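Five-membered-cyclitol-phosphate synthase (PDB 6K96) belongs to the myo-inositol-1-phosphate synthase family, is a tetramer in this model and binds nicotinamide-adenine-dinucleotide. Local coordinates at residues A209-L214 / L270-L275. Numbering follows the deposited sequence.
Sequences ASSYQL and LNIEGL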
loop_
_atom_site.group_PDB
_atom_site.type_symbol
_atom_site.label_atom_id
_atom_site.label_comp_id
_atom_site.label_asym_id
_atom_site.label_seq_id
_atom_site.Cartn_x
_atom_site.Cartn_y
_atom_site.Cartn_z
ATOM N N ALA B 209 2.764 19.086 4.118
ATOM C CA ALA B 209 3.757 19.330 3.057
ATOM C C ALA B 209 3.053 19.144 1.715
ATOM O O ALA B 209 3.313 19.958 0.826
ATOM C CB ALA B 209 4.942 18.400 3.146
ATOM N N SER B 210 2.232 18.110 1.552
ATOM C CA SER B 210 1.778 17.704 0.209
ATOM C C SER B 210 0.825 16.546 0.307
ATOM O O SER B 210 0.916 15.784 1.333
ATOM C CB SER B 210 2.922 17.348 -0.703
ATOM O OG SER B 210 3.377 16.029 -0.529
ATOM N N SER B 211 -0.052 16.428 -0.690
ATOM C CA SER B 211 -0.996 15.282 -0.793
ATOM C C SER B 211 -1.400 15.100 -2.257
ATOM O O SER B 211 -1.270 16.012 -2.970
ATOM C CB SER B 211 -2.162 15.383 0.197
ATOM O OG SER B 211 -3.063 14.281 0.083
ATOM N N TYR B 212 -1.704 13.893 -2.682
ATOM C CA TYR B 212 -2.385 13.609 -3.959
ATOM C C TYR B 212 -3.437 12.547 -3.715
ATOM O O TYR B 212 -3.337 11.724 -2.786
ATOM C CB TYR B 212 -1.436 13.250 -5.119
ATOM C CG TYR B 212 -0.447 12.136 -4.894
ATOM C CD1 TYR B 212 -0.833 10.829 -5.086
ATOM C CD2 TYR B 212 0.863 12.382 -4.498
ATOM C CE1 TYR B 212 0.037 9.766 -4.857
ATOM C CE2 TYR B 212 1.742 11.340 -4.260
ATOM C CZ TYR B 212 1.331 10.025 -4.445
ATOM O OH TYR B 212 2.154 8.964 -4.221
ATOM N N GLN B 213 -4.426 12.606 -4.582
ATOM C CA GLN B 213 -5.551 11.662 -4.707
ATOM C C GLN B 213 -5.609 11.317 -6.190
ATOM O O GLN B 213 -5.638 12.255 -6.962
ATOM C CB GLN B 213 -6.807 12.385 -4.236
ATOM C CG GLN B 213 -8.109 11.735 -4.680
ATOM C CD GLN B 213 -9.361 12.405 -4.161
ATOM O OE1 GLN B 213 -10.448 12.128 -4.675
ATOM N NE2 GLN B 213 -9.233 13.245 -3.130
ATOM N N LEU B 214 -5.580 10.041 -6.566
ATOM C CA LEU B 214 -5.927 9.652 -7.949
ATOM C C LEU B 214 -6.920 8.515 -7.927
ATOM O O LEU B 214 -6.828 7.761 -6.993
ATOM C CB LEU B 214 -4.673 9.337 -8.760
ATOM C CG LEU B 214 -3.609 8.457 -8.113
ATOM C CD1 LEU B 214 -3.579 7.119 -8.830
ATOM C CD2 LEU B 214 -2.255 9.156 -8.287
ATOM N N LEU B 270 -4.159 7.360 -2.264
ATOM C CA LEU B 270 -3.848 8.711 -1.776
ATOM C C LEU B 270 -2.551 8.674 -0.985
ATOM O O LEU B 270 -2.055 7.572 -0.686
ATOM C CB LEU B 270 -5.075 9.352 -1.123
ATOM C CG LEU B 270 -5.542 8.811 0.201
ATOM C CD1 LEU B 270 -4.615 9.346 1.286
ATOM C CD2 LEU B 270 -7.013 9.180 0.461
ATOM N N ASN B 271 -1.911 9.832 -0.993
ATOM C CA ASN B 271 -0.637 10.119 -0.303
ATOM C C ASN B 271 -0.845 11.401 0.486
ATOM O O ASN B 271 -1.430 12.338 -0.083
ATOM C CB ASN B 271 0.541 10.314 -1.251
ATOM C CG ASN B 271 1.825 10.455 -0.470
ATOM O OD1 ASN B 271 2.402 11.532 -0.391
ATOM N ND2 ASN B 271 2.219 9.386 0.202
ATOM N N ILE B 272 -0.443 11.394 1.748
ATOM C CA ILE B 272 -0.394 12.607 2.604
ATOM C C ILE B 272 0.960 12.629 3.264
ATOM O O ILE B 272 1.360 11.610 3.721
ATOM C CB ILE B 272 -1.512 12.668 3.652
ATOM C CG1 ILE B 272 -2.897 12.659 3.014
ATOM C CG2 ILE B 272 -1.265 13.864 4.562
ATOM C CD1 ILE B 272 -3.928 12.085 3.908
ATOM N N GLU B 273 1.627 13.772 3.206
ATOM C CA GLU B 273 2.994 13.974 3.715
ATOM C C GLU B 273 2.888 15.116 4.692
ATOM O O GLU B 273 2.861 16.242 4.261
ATOM C CB GLU B 273 3.980 14.286 2.583
ATOM C CG GLU B 273 4.219 13.114 1.641
ATOM C CD GLU B 273 4.835 11.849 2.275
ATOM O OE1 GLU B 273 5.566 11.942 3.328
ATOM O OE2 GLU B 273 4.575 10.737 1.705
ATOM N N GLY B 274 2.826 14.807 5.981
ATOM C CA GLY B 274 2.764 15.829 7.043
ATOM C C GLY B 274 4.129 16.129 7.584
ATOM O O GLY B 274 5.089 15.419 7.284
ATOM N N LEU B 275 4.212 17.145 8.404
ATOM C CA LEU B 275 5.447 17.421 9.172
ATOM C C LEU B 275 4.986 17.599 10.618
ATOM O O LEU B 275 3.899 18.208 10.861
ATOM C CB LEU B 275 6.217 18.643 8.650
ATOM C CG LEU B 275 6.514 18.667 7.139
ATOM C CD1 LEU B 275 6.816 20.083 6.636
ATOM C CD2 LEU B 275 7.661 17.719 6.776
#
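The ring of Y212 leans over N271 on the neighbouring antiparallel strand, and the two side chains form a CH-pi contact: N271 CB lies 3.5 Å from the ring centroid, offset toward the rim and nearest CZ. A chi1 of 53° sets Y212 CG between its own backbone N and carbonyl carbon. The ring takes N271 CB over one face, its plane 25° from that of the N271 amide. N271 CG is anti to the backbone N (chi1 -174°), beside the carbonyl carbon. N271 ND2 donates to E273 OE2 (3.1 Å), the acceptor in the amide plane; D285 on the next strand takes a second bond from ND2, while S283 pairs with E273 OE1. In the backbone, N271 N donates to Y212 O, and N271 O accepts from both Y212 N and S211 OG. S211 OG, on the sheet face lined by helix 190-203, also bonds to H194. Farther along, A209 and S210 both face E273 in a classic beta bulge, with A209 N bonding E273 O at 2.8 Å. Packing by L216 and K287 of the second subunit places the tyrosine-asparagine face at a subunit interface, where N271 ND2 is shared by two carboxylates that would probably polarise the amide.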